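Long-range contacts in CBIX (PDB 4CCS), which is the terminal enzyme of siroheme biosynthesis in denitrifying bacteria, probably inserting ferrous iron into sirohydrochlorin as a member of the chelatase clan: residues L6-G11 / A42-P47; E24-R29 / P213-M218; L62-G67 / L178-T183; E137-I142 / C155-E160. All coordinates share one frame; numbering follows the deposited sequence.

Contact 1: residues L6-G11 / A42-P47. With EDO (1,2-ethanediol), chain D.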
loop_
_atom_site.group_PDB
_atom_site.type_symbol
_atom_site.label_atom_id
_atom_site.label_comp_id
_atom_site.label_asym_id
_atom_site.label_seq_id
_atom_site.Cartn_x
_atom_site.Cartn_y
_atom_site.Cartn_z
ATOM N N LEU A 6 1.805 13.222 -10.340
ATOM C CA LEU A 6 2.976 12.682 -9.664
ATOM C C LEU A 6 2.548 11.620 -8.641
ATOM O O LEU A 6 1.757 11.917 -7.751
ATOM C CB LEU A 6 3.770 13.842 -9.019
ATOM C CG LEU A 6 5.198 13.578 -8.515
ATOM C CD1 LEU A 6 6.111 12.989 -9.619
ATOM C CD2 LEU A 6 5.812 14.866 -7.983
ATOM N N ILE A 7 3.028 10.377 -8.817
ATOM C CA ILE A 7 2.802 9.236 -7.905
ATOM C C ILE A 7 3.948 9.336 -6.898
ATOM O O ILE A 7 5.121 9.258 -7.287
ATOM C CB ILE A 7 2.816 7.872 -8.642
ATOM C CG1 ILE A 7 1.884 7.838 -9.890
ATOM C CG2 ILE A 7 2.528 6.708 -7.683
ATOM C CD1 ILE A 7 0.439 8.276 -9.768
ATOM N N VAL A 8 3.607 9.573 -5.627
ATOM C CA VAL A 8 4.584 9.843 -4.571
ATOM C C VAL A 8 4.645 8.741 -3.522
ATOM O O VAL A 8 3.630 8.401 -2.917
ATOM C CB VAL A 8 4.321 11.242 -3.941
ATOM C CG1 VAL A 8 5.274 11.531 -2.779
ATOM C CG2 VAL A 8 4.420 12.346 -4.995
ATOM N N ALA A 9 5.850 8.220 -3.283
ATOM C CA ALA A 9 6.083 7.236 -2.233
ATOM C C ALA A 9 6.773 7.893 -1.037
ATOM O O ALA A 9 7.543 8.856 -1.206
ATOM C CB ALA A 9 6.956 6.116 -2.755
ATOM N N HIS A 10 6.525 7.353 0.166
ATOM C CA HIS A 10 7.238 7.758 1.380
ATOM C C HIS A 10 8.691 7.333 1.190
ATOM O O HIS A 10 8.949 6.285 0.602
ATOM C CB HIS A 10 6.711 6.997 2.614
ATOM C CG HIS A 10 5.657 7.731 3.366
ATOM N ND1 HIS A 10 5.826 9.047 3.751
ATOM C CD2 HIS A 10 4.447 7.303 3.788
ATOM C CE1 HIS A 10 4.704 9.385 4.366
ATOM N NE2 HIS A 10 3.851 8.362 4.418
ATOM N N GLY A 11 9.650 8.114 1.685
ATOM C CA GLY A 11 11.025 7.636 1.534
ATOM C C GLY A 11 11.343 6.602 2.622
ATOM O O GLY A 11 10.625 6.502 3.626
ATOM N N ALA A 42 7.871 9.573 -8.012
ATOM C CA ALA A 42 8.861 10.167 -7.111
ATOM C C ALA A 42 8.843 9.523 -5.735
ATOM O O ALA A 42 7.786 9.129 -5.232
ATOM C CB ALA A 42 8.602 11.670 -6.967
ATOM N N THR A 43 10.025 9.446 -5.115
ATOM C CA THR A 43 10.157 8.995 -3.736
ATOM C C THR A 43 10.601 10.190 -2.930
ATOM O O THR A 43 11.498 10.920 -3.366
ATOM C CB THR A 43 11.108 7.804 -3.557
ATOM O OG1 THR A 43 11.204 7.571 -2.145
ATOM C CG2 THR A 43 12.511 8.055 -4.136
ATOM N N LEU A 44 9.998 10.380 -1.748
ATOM C CA LEU A 44 10.372 11.473 -0.855
ATOM C C LEU A 44 11.789 11.280 -0.273
ATOM O O LEU A 44 12.310 12.204 0.355
ATOM C CB LEU A 44 9.306 11.707 0.233
ATOM C CG LEU A 44 7.919 12.151 -0.285
ATOM C CD1 LEU A 44 6.925 12.263 0.846
ATOM C CD2 LEU A 44 7.996 13.468 -1.080
ATOM N N ALA A 45 12.435 10.106 -0.528
ATOM C CA ALA A 45 13.835 9.880 -0.086
ATOM C C ALA A 45 14.802 10.645 -1.019
ATOM O O ALA A 45 15.965 10.851 -0.673
ATOM C CB ALA A 45 14.173 8.386 -0.100
ATOM N N MET A 46 14.317 11.058 -2.208
ATOM C CA MET A 46 15.124 11.753 -3.196
ATOM C C MET A 46 15.013 13.261 -2.982
ATOM O O MET A 46 13.884 13.776 -2.951
ATOM C CB MET A 46 14.684 11.330 -4.622
ATOM C CG MET A 46 15.625 11.767 -5.730
ATOM S SD MET A 46 17.292 11.076 -5.590
ATOM C CE MET A 46 17.080 9.471 -6.347
ATOM N N PRO A 47 16.164 13.986 -2.799
ATOM C CA PRO A 47 16.063 15.446 -2.660
ATOM C C PRO A 47 15.532 16.007 -3.989
ATOM O O PRO A 47 15.854 15.478 -5.065
ATOM C CB PRO A 47 17.508 15.907 -2.365
ATOM C CG PRO A 47 18.365 14.711 -2.530
ATOM C CD PRO A 47 17.493 13.503 -2.374
HETATM C C1 EDO D . 10.429 9.994 4.526
HETATM O O1 EDO D . 11.095 10.337 3.309
HETATM C C2 EDO D . 9.025 10.585 4.515
HETATM O O2 EDO D . 8.345 10.122 3.356
HETATM O O HOH W 1 10.650 5.034 -1.395
#
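Ile7 O receives the N-H of Ala42, and Ala42 O receives that of Ala9, with Ala42 N to Ile7 O and Ala9 N to Ala42 O both 2.9 Å. This is the parallel pairing of strands 4-9 and 38-43, the two strands of a beta-alpha-beta unit whose connection is helix 16-30. A third bond, Leu44 N to Ala9 O (2.9 Å), carries the pairing one residue past strand 38-43. Thr43 then ties the two loops together. Its OG1 lies anti to its own backbone N (chi1 175°), accepts from Ala45 N at 3.2 Å to form an ST turn, and donates to a water 2.7 Å from OG1 that itself donates to His10 O. An alanine here would probably leave Ala45 N without its acceptor and the water held by His10 O without its threonine partner, breaking the bridge between the segments. Nearby, a 1,2-ethanediol, probably from the crystallisation liquor, sets O2 in the plane of the His10 ring at its edge, 2.8 Å from ND1, and Gly11 N donates to the same oxygen. The packing is apolar: Leu6 CD1 rests on Ala42 CB, while Val8 and Leu44 cross at about a right angle, with Val8 CG1 3.7 Å from Leu44 CG.

Contact 2: residues E24-R29 / P213-M218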
loop_
_atom_site.group_PDB
_atom_site.type_symbol
_atom_site.label_atom_id
_atom_site.label_comp_id
_atom_site.label_asym_id
_atom_site.label_seq_id
_atom_site.Cartn_x
_atom_site.Cartn_y
_atom_site.Cartn_z
ATOM N N GLU A 24 9.330 5.182 -10.484
ATOM C CA GLU A 24 9.317 5.539 -11.910
ATOM C C GLU A 24 8.763 4.370 -12.726
ATOM O O GLU A 24 7.940 4.601 -13.620
ATOM C CB GLU A 24 10.729 5.913 -12.399
ATOM C CG GLU A 24 11.174 7.282 -11.902
ATOM C CD GLU A 24 12.586 7.666 -12.310
ATOM O OE1 GLU A 24 13.321 6.787 -12.810
ATOM O OE2 GLU A 24 12.978 8.830 -12.074
ATOM N N ALA A 25 9.163 3.111 -12.379
ATOM C CA ALA A 25 8.691 1.885 -13.037
ATOM C C ALA A 25 7.168 1.729 -12.861
ATOM O O ALA A 25 6.475 1.346 -13.814
ATOM C CB ALA A 25 9.422 0.663 -12.476
ATOM N N LEU A 26 6.646 2.049 -11.653
ATOM C CA LEU A 26 5.210 1.996 -11.373
ATOM C C LEU A 26 4.463 3.071 -12.178
ATOM O O LEU A 26 3.475 2.753 -12.831
ATOM C CB LEU A 26 4.926 2.163 -9.862
ATOM C CG LEU A 26 3.435 2.112 -9.455
ATOM C CD1 LEU A 26 2.850 0.716 -9.667
ATOM C CD2 LEU A 26 3.246 2.549 -8.010
ATOM N N ALA A 27 4.959 4.322 -12.173
ATOM C CA ALA A 27 4.331 5.416 -12.928
ATOM C C ALA A 27 4.317 5.122 -14.437
ATOM O O ALA A 27 3.356 5.506 -15.108
ATOM C CB ALA A 27 5.046 6.724 -12.654
ATOM N N ALA A 28 5.350 4.396 -14.949
ATOM C CA ALA A 28 5.450 4.000 -16.356
ATOM C C ALA A 28 4.386 2.956 -16.733
ATOM O O ALA A 28 3.966 2.919 -17.887
ATOM C CB ALA A 28 6.844 3.482 -16.673
ATOM N N ARG A 29 3.930 2.134 -15.763
ATOM C CA ARG A 29 2.870 1.149 -15.986
ATOM C C ARG A 29 1.504 1.847 -15.930
ATOM O O ARG A 29 0.595 1.464 -16.670
ATOM C CB ARG A 29 2.954 -0.021 -14.989
ATOM C CG ARG A 29 4.136 -0.968 -15.236
ATOM C CD ARG A 29 4.513 -1.720 -13.977
ATOM N NE ARG A 29 3.613 -2.846 -13.720
ATOM C CZ ARG A 29 3.288 -3.302 -12.511
ATOM N NH1 ARG A 29 3.765 -2.712 -11.415
ATOM N NH2 ARG A 29 2.462 -4.333 -12.387
ATOM N N PRO A 213 -0.198 -7.124 -10.103
ATOM C CA PRO A 213 -0.337 -6.677 -11.503
ATOM C C PRO A 213 -1.474 -5.697 -11.749
ATOM O O PRO A 213 -1.378 -4.881 -12.666
ATOM C CB PRO A 213 -0.502 -7.979 -12.308
ATOM C CG PRO A 213 -0.616 -9.084 -11.332
ATOM C CD PRO A 213 -0.100 -8.597 -10.001
ATOM N N GLN A 214 -2.528 -5.721 -10.907
ATOM C CA GLN A 214 -3.676 -4.826 -11.098
ATOM C C GLN A 214 -3.507 -3.443 -10.472
ATOM O O GLN A 214 -4.392 -2.616 -10.644
ATOM C CB GLN A 214 -4.985 -5.467 -10.601
ATOM C CG GLN A 214 -5.313 -6.806 -11.249
ATOM C CD GLN A 214 -4.631 -8.002 -10.613
ATOM O OE1 GLN A 214 -3.801 -7.887 -9.701
ATOM N NE2 GLN A 214 -4.919 -9.192 -11.121
ATOM N N VAL A 215 -2.401 -3.190 -9.729
ATOM C CA VAL A 215 -2.202 -1.887 -9.085
ATOM C C VAL A 215 -2.148 -0.721 -10.114
ATOM O O VAL A 215 -2.839 0.262 -9.880
ATOM C CB VAL A 215 -0.998 -1.877 -8.096
ATOM C CG1 VAL A 215 -0.647 -0.452 -7.658
ATOM C CG2 VAL A 215 -1.285 -2.764 -6.884
ATOM N N PRO A 216 -1.369 -0.806 -11.228
ATOM C CA PRO A 216 -1.374 0.323 -12.184
ATOM C C PRO A 216 -2.786 0.720 -12.676
ATOM O O PRO A 216 -3.100 1.901 -12.681
ATOM C CB PRO A 216 -0.465 -0.159 -13.317
ATOM C CG PRO A 216 0.470 -1.107 -12.649
ATOM C CD PRO A 216 -0.370 -1.821 -11.626
ATOM N N ALA A 217 -3.651 -0.264 -12.992
ATOM C CA ALA A 217 -5.030 0.001 -13.449
ATOM C C ALA A 217 -5.865 0.647 -12.354
ATOM O O ALA A 217 -6.599 1.593 -12.626
ATOM C CB ALA A 217 -5.684 -1.286 -13.936
ATOM N N MET A 218 -5.660 0.221 -11.088
ATOM C CA MET A 218 -6.334 0.787 -9.926
ATOM C C MET A 218 -5.965 2.271 -9.762
ATOM O O MET A 218 -6.851 3.111 -9.607
ATOM C CB MET A 218 -5.993 -0.046 -8.663
ATOM C CG MET A 218 -6.720 0.401 -7.430
ATOM S SD MET A 218 -6.202 -0.442 -5.906
ATOM C CE MET A 218 -4.809 0.578 -5.464
HETATM O O HOH W 2 0.825 -4.610 -14.637
#
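Arg29 and Pro216 carry this helix-to-helix contact, in which no direct hydrogen bond joins the two segments. The main interaction is a proline packed on a guanidinium. Pro216 CG sits over the centre of one face of the Arg29 guanidinium, 3.6 Å from CZ, so that CZ, NE and both terminal nitrogens all lie within van der Waals range of that one carbon. The arginine reaches this position by a bend in its chain at chi3 (79°), which places NE near the proline. At the other end of the side chain, Arg29 CB touches the same ring, also at 3.6 Å from Pro216 CG. At the guanidinium edge, NH2 lies 3.8 Å from Pro213 CA.

The polar link is indirect. A water accepts from Arg29 NH2 at 2.8 Å and donates to Pro213 O at 3.0 Å, which ties the cation to the turn leading into the C-terminal helix.

Deeper in, the contact is purely apolar. Leu26 CD1 approaches Val215 CG1 and Pro216 CG, each 4.2 Å from it, and the leucine and valine chains cross at about a right angle. An alanine in place of Pro216 would probably uncover the guanidinium face and open a gap beside Leu26 CD1, leaving the arginine freer to turn.

The contact thus lays helix 215-226, the last of the chain, against helix 16-30, which connects strands 4-9 and 38-43 of the N-terminal sheet. Val215 also packs on Phe92 and on Leu101 of helix 98-113, so three helices converge here.

Contact 3: residues L62-G67 / L178-T183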
loop_
_atom_site.group_PDB
_atom_site.type_symbol
_atom_site.label_atom_id
_atom_site.label_comp_id
_atom_site.label_asym_id
_atom_site.label_seq_id
_atom_site.Cartn_x
_atom_site.Cartn_y
_atom_site.Cartn_z
ATOM N N LEU A 62 1.191 7.157 -2.321
ATOM C CA LEU A 62 1.212 5.719 -2.002
ATOM C C LEU A 62 1.234 5.517 -0.471
ATOM O O LEU A 62 2.104 4.823 0.060
ATOM C CB LEU A 62 2.423 5.026 -2.663
ATOM C CG LEU A 62 2.420 4.888 -4.188
ATOM C CD1 LEU A 62 3.733 4.263 -4.670
ATOM C CD2 LEU A 62 1.252 4.023 -4.673
ATOM N N PHE A 63 0.316 6.175 0.240
ATOM C CA PHE A 63 0.241 6.099 1.704
ATOM C C PHE A 63 -0.902 5.165 2.102
ATOM O O PHE A 63 -1.817 4.967 1.303
ATOM C CB PHE A 63 0.082 7.497 2.327
ATOM C CG PHE A 63 1.077 8.570 1.908
ATOM C CD1 PHE A 63 2.284 8.232 1.295
ATOM C CD2 PHE A 63 0.834 9.914 2.189
ATOM C CE1 PHE A 63 3.205 9.223 0.922
ATOM C CE2 PHE A 63 1.751 10.903 1.809
ATOM C CZ PHE A 63 2.930 10.551 1.183
ATOM N N MET A 64 -0.842 4.575 3.317
ATOM C CA MET A 64 -1.864 3.623 3.782
ATOM C C MET A 64 -3.121 4.273 4.372
ATOM O O MET A 64 -4.158 3.611 4.476
ATOM C CB MET A 64 -1.270 2.603 4.779
ATOM C CG MET A 64 -0.122 1.758 4.211
ATOM S SD MET A 64 -0.304 1.145 2.509
ATOM C CE MET A 64 -1.684 0.009 2.669
ATOM N N ALA A 65 -3.027 5.535 4.795
ATOM C CA ALA A 65 -4.162 6.278 5.365
ATOM C C ALA A 65 -3.930 7.778 5.254
ATOM O O ALA A 65 -2.841 8.211 4.873
ATOM C CB ALA A 65 -4.375 5.890 6.833
ATOM N N THR A 66 -4.977 8.559 5.557
ATOM C CA THR A 66 -4.967 10.018 5.613
ATOM C C THR A 66 -4.502 10.367 7.049
ATOM O O THR A 66 -4.676 9.554 7.957
ATOM C CB THR A 66 -6.390 10.522 5.261
ATOM O OG1 THR A 66 -6.707 10.105 3.931
ATOM C CG2 THR A 66 -6.547 12.036 5.362
ATOM N N GLY A 67 -3.893 11.544 7.247
ATOM C CA GLY A 67 -3.423 11.979 8.562
ATOM C C GLY A 67 -2.600 13.259 8.468
ATOM O O GLY A 67 -2.742 14.013 7.502
ATOM N N LEU A 178 -1.234 -11.761 3.787
ATOM C CA LEU A 178 -1.097 -10.727 2.767
ATOM C C LEU A 178 -0.486 -9.464 3.415
ATOM O O LEU A 178 -1.124 -8.876 4.305
ATOM C CB LEU A 178 -2.467 -10.395 2.141
ATOM C CG LEU A 178 -2.467 -9.250 1.109
ATOM C CD1 LEU A 178 -1.532 -9.567 -0.110
ATOM C CD2 LEU A 178 -3.881 -8.957 0.649
ATOM N N PRO A 179 0.720 -9.030 2.970
ATOM C CA PRO A 179 1.331 -7.803 3.514
ATOM C C PRO A 179 0.664 -6.592 2.873
ATOM O O PRO A 179 0.730 -6.399 1.653
ATOM C CB PRO A 179 2.809 -7.912 3.106
ATOM C CG PRO A 179 3.032 -9.373 2.856
ATOM C CD PRO A 179 1.724 -9.836 2.249
ATOM N N LEU A 180 0.003 -5.783 3.704
ATOM C CA LEU A 180 -0.697 -4.608 3.238
ATOM C C LEU A 180 0.268 -3.425 3.224
ATOM O O LEU A 180 0.233 -2.571 4.106
ATOM C CB LEU A 180 -1.956 -4.390 4.106
ATOM C CG LEU A 180 -3.021 -3.471 3.534
ATOM C CD1 LEU A 180 -3.810 -4.185 2.443
ATOM C CD2 LEU A 180 -3.958 -2.996 4.654
ATOM N N PHE A 181 1.186 -3.432 2.221
ATOM C CA PHE A 181 2.219 -2.414 2.007
ATOM C C PHE A 181 2.135 -1.906 0.558
ATOM O O PHE A 181 1.985 -2.705 -0.372
ATOM C CB PHE A 181 3.619 -2.998 2.283
ATOM C CG PHE A 181 3.903 -3.275 3.746
ATOM C CD1 PHE A 181 3.421 -4.428 4.362
ATOM C CD2 PHE A 181 4.619 -2.363 4.514
ATOM C CE1 PHE A 181 3.653 -4.667 5.724
ATOM C CE2 PHE A 181 4.884 -2.619 5.869
ATOM C CZ PHE A 181 4.399 -3.765 6.462
ATOM N N ALA A 182 2.274 -0.587 0.381
ATOM C CA ALA A 182 2.198 0.062 -0.928
ATOM C C ALA A 182 3.488 -0.061 -1.738
ATOM O O ALA A 182 3.424 -0.004 -2.965
ATOM C CB ALA A 182 1.826 1.525 -0.757
ATOM N N THR A 183 4.661 -0.187 -1.067
ATOM C CA THR A 183 5.953 -0.299 -1.769
ATOM C C THR A 183 6.802 -1.398 -1.194
ATOM O O THR A 183 6.663 -1.725 -0.008
ATOM C CB THR A 183 6.762 1.025 -1.730
ATOM O OG1 THR A 183 7.280 1.259 -0.411
ATOM C CG2 THR A 183 5.977 2.237 -2.239
#
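Met64 and Ala182 meet across the contact close to two aromatic rings that belong to neighbouring residues but have their partners outside it: the Phe63 ring stacks on His10 and meets Phe69, planes at about 85°, while the Phe181 ring packs edge-to-face with His187. The touching is left to aliphatic groups and sulfur. Met64 is folded at both chi2 and chi3; the last torsion (-66°) brings CE to 3.8 Å from Leu180 CG and 3.5 Å from Leu180 O. Its SD lies 3.9 Å from Ala182 CB. That methyl group also faces the backbone of Leu62, with Ala182 CB 3.4 Å from Leu62 O. Further along, Leu62 CD1 meets Thr183 CG2 at 3.9 Å, and the two side chains cross obliquely. The hydroxyl of Thr183 serves another purpose: as N-cap of helix 184-189, its OG1 caps a backbone N and bonds Glu186. Leu180 centres an inverse gamma turn, closed by a weak bond from Phe181 N to Pro179 O. These loops follow corresponding strands, 57-61 and 175-179, of two sheets with the same strand order, so the contact joins the two lobes near the centre of the chain. Ile23 of helix 16-30 touches Leu62 and Thr183, and Cys102 of helix 98-113 touches Leu180.

Contact 4: residues E137-I142 / C155-E160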
loop_
_atom_site.group_PDB
_atom_site.type_symbol
_atom_site.label_atom_id
_atom_site.label_comp_id
_atom_site.label_asym_id
_atom_site.label_seq_id
_atom_site.Cartn_x
_atom_site.Cartn_y
_atom_site.Cartn_z
ATOM N N GLU A 137 -7.393 1.007 11.621
ATOM C CA GLU A 137 -8.833 0.940 11.301
ATOM C C GLU A 137 -8.993 0.521 9.830
ATOM O O GLU A 137 -9.829 -0.331 9.530
ATOM C CB GLU A 137 -9.554 2.280 11.557
ATOM C CG GLU A 137 -9.730 2.626 13.027
ATOM C CD GLU A 137 -10.702 1.762 13.807
ATOM O OE1 GLU A 137 -11.925 2.022 13.728
ATOM O OE2 GLU A 137 -10.239 0.849 14.529
ATOM N N ALA A 138 -8.139 1.067 8.938
ATOM C CA ALA A 138 -8.156 0.725 7.512
ATOM C C ALA A 138 -7.801 -0.753 7.269
ATOM O O ALA A 138 -8.434 -1.387 6.427
ATOM C CB ALA A 138 -7.222 1.642 6.736
ATOM N N ALA A 139 -6.800 -1.308 8.006
ATOM C CA ALA A 139 -6.433 -2.720 7.853
ATOM C C ALA A 139 -7.538 -3.620 8.382
ATOM O O ALA A 139 -7.811 -4.657 7.774
ATOM C CB ALA A 139 -5.105 -3.016 8.546
ATOM N N ARG A 140 -8.214 -3.216 9.489
ATOM C CA ARG A 140 -9.338 -4.017 10.017
ATOM C C ARG A 140 -10.505 -4.008 9.064
ATOM O O ARG A 140 -11.179 -5.027 8.938
ATOM C CB ARG A 140 -9.768 -3.574 11.421
ATOM C CG ARG A 140 -8.927 -4.242 12.514
ATOM C CD ARG A 140 -9.389 -3.851 13.915
ATOM N NE ARG A 140 -9.142 -2.436 14.181
ATOM C CZ ARG A 140 -8.022 -1.950 14.704
ATOM N NH1 ARG A 140 -7.026 -2.764 15.036
ATOM N NH2 ARG A 140 -7.881 -0.645 14.880
ATOM N N ARG A 141 -10.731 -2.868 8.361
ATOM C CA ARG A 141 -11.801 -2.779 7.349
ATOM C C ARG A 141 -11.507 -3.785 6.225
ATOM O O ARG A 141 -12.431 -4.456 5.747
ATOM C CB ARG A 141 -11.887 -1.362 6.757
ATOM C CG ARG A 141 -12.747 -0.412 7.570
ATOM C CD ARG A 141 -13.120 0.849 6.793
ATOM N NE ARG A 141 -11.973 1.701 6.453
ATOM C CZ ARG A 141 -11.409 2.581 7.278
ATOM N NH1 ARG A 141 -11.852 2.718 8.522
ATOM N NH2 ARG A 141 -10.389 3.320 6.869
ATOM N N ILE A 142 -10.214 -3.898 5.812
ATOM C CA ILE A 142 -9.802 -4.873 4.789
ATOM C C ILE A 142 -10.101 -6.309 5.292
ATOM O O ILE A 142 -10.801 -7.062 4.609
ATOM C CB ILE A 142 -8.311 -4.702 4.327
ATOM C CG1 ILE A 142 -8.039 -3.321 3.639
ATOM C CG2 ILE A 142 -7.852 -5.886 3.438
ATOM C CD1 ILE A 142 -8.723 -3.054 2.270
ATOM N N CYS A 155 -5.857 -9.157 11.758
ATOM C CA CYS A 155 -4.748 -8.260 11.452
ATOM C C CYS A 155 -3.615 -8.472 12.431
ATOM O O CYS A 155 -3.844 -8.866 13.575
ATOM C CB CYS A 155 -5.202 -6.805 11.493
ATOM S SG CYS A 155 -6.444 -6.370 10.253
ATOM N N GLY A 156 -2.403 -8.095 11.998
ATOM C CA GLY A 156 -1.192 -8.084 12.800
ATOM C C GLY A 156 -0.436 -6.852 12.354
ATOM O O GLY A 156 -0.371 -6.577 11.153
ATOM N N PHE A 157 0.144 -6.113 13.305
ATOM C CA PHE A 157 0.861 -4.892 13.005
ATOM C C PHE A 157 2.317 -4.892 13.481
ATOM O O PHE A 157 2.727 -5.717 14.313
ATOM C CB PHE A 157 0.107 -3.670 13.573
ATOM C CG PHE A 157 -1.326 -3.588 13.097
ATOM C CD1 PHE A 157 -1.635 -3.040 11.857
ATOM C CD2 PHE A 157 -2.361 -4.097 13.871
ATOM C CE1 PHE A 157 -2.954 -2.978 11.412
ATOM C CE2 PHE A 157 -3.686 -4.033 13.421
ATOM C CZ PHE A 157 -3.973 -3.485 12.190
ATOM N N ILE A 158 3.093 -3.948 12.945
ATOM C CA ILE A 158 4.499 -3.789 13.340
ATOM C C ILE A 158 4.590 -2.737 14.466
ATOM O O ILE A 158 5.318 -2.950 15.434
ATOM C CB ILE A 158 5.378 -3.448 12.097
ATOM C CG1 ILE A 158 5.591 -4.703 11.222
ATOM C CG2 ILE A 158 6.756 -2.862 12.498
ATOM C CD1 ILE A 158 4.734 -4.822 10.071
ATOM N N GLU A 159 3.840 -1.624 14.343
ATOM C CA GLU A 159 3.889 -0.498 15.283
ATOM C C GLU A 159 2.929 -0.546 16.463
ATOM O O GLU A 159 3.102 0.227 17.409
ATOM C CB GLU A 159 3.679 0.827 14.537
ATOM C CG GLU A 159 4.837 1.220 13.649
ATOM C CD GLU A 159 6.125 1.553 14.375
ATOM O OE1 GLU A 159 6.099 2.421 15.278
ATOM O OE2 GLU A 159 7.159 0.931 14.043
ATOM N N GLU A 160 1.920 -1.410 16.420
ATOM C CA GLU A 160 0.912 -1.420 17.467
ATOM C C GLU A 160 0.340 -2.790 17.693
ATOM O O GLU A 160 0.531 -3.691 16.864
ATOM C CB GLU A 160 -0.204 -0.417 17.106
ATOM C CG GLU A 160 -0.975 -0.800 15.853
ATOM C CD GLU A 160 -1.944 0.248 15.358
ATOM O OE1 GLU A 160 -2.979 0.472 16.026
ATOM O OE2 GLU A 160 -1.688 0.814 14.273
HETATM O O HOH W 3 -4.717 -1.822 16.408
#
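Ala139 and Arg140 face Cys155 where helix 137-142 runs nearly antiparallel to strand 155-157, their axes approaching to 9.1 Å at an angle of 152°. This is the helix-on-strand packing of a beta-alpha-beta unit, strand 121-126, helix 134-146, strand 152-157, with the helix covering one side of an outermost strand of the sheet. The closest backbones are those of Arg140 and Cys155, whose CA atoms are 6.4 Å apart. Cys155 SG, anti to its own carbonyl carbon (chi1 -64°), presses on the helix backbone, 3.3 Å from Ala139 O, and touches the Ala139 methyl. Two residues on, Phe157 points the same way and offers its ring edge to that methyl: Ala139 CB lies near the ring plane, 3.6 Å from CE1. Arg140 crosses the Phe157 side chain at about a right angle and approaches its ring obliquely, NH1 3.9 Å from Phe157 CE2, the guanidinium and ring planes 69° apart. Its own charge is met within the helix, where NH2 forms a salt bridge to Glu137 OE2 at 2.8 Å, nearly in the guanidinium plane and on the anti lone pair. A water in that plane accepts from Arg140 NH1 (2.8 Å) and donates to Glu160 OE1, which also bonds Ser136. A buried apolar layer of alanine, cysteine and phenylalanine thus lies beneath a polar rim, where one direct and one water-mediated carboxylate would probably steady the arginine cation.

How the contacts relate
From the N terminus, contact 1 closes the first loop, from strand 4-9 through helix 16-30 to strand 38-43. Contact 2 starts within that loop, at 24-29, and closes only at 213-218, so the two cross. Inside contact 2 lies contact 3, joining 62-67 to 178-183, and inside contact 3 lies contact 4, the short loop of the second sheet's beta-alpha-beta unit. Contacts 1 and 4 lie on opposite sides of the chain's centre, contact 1 within the first sheet, contact 4 packing a helix on the second, their nearest atoms about 12 Å apart. Contact 3 bridges them: Leu62 probably bonds Val8, and Phe181 meets Ile158; Leu62 also packs on Leu26 of contact 2. Contact 2 brings the C-terminal helix back to the N-terminal lobe.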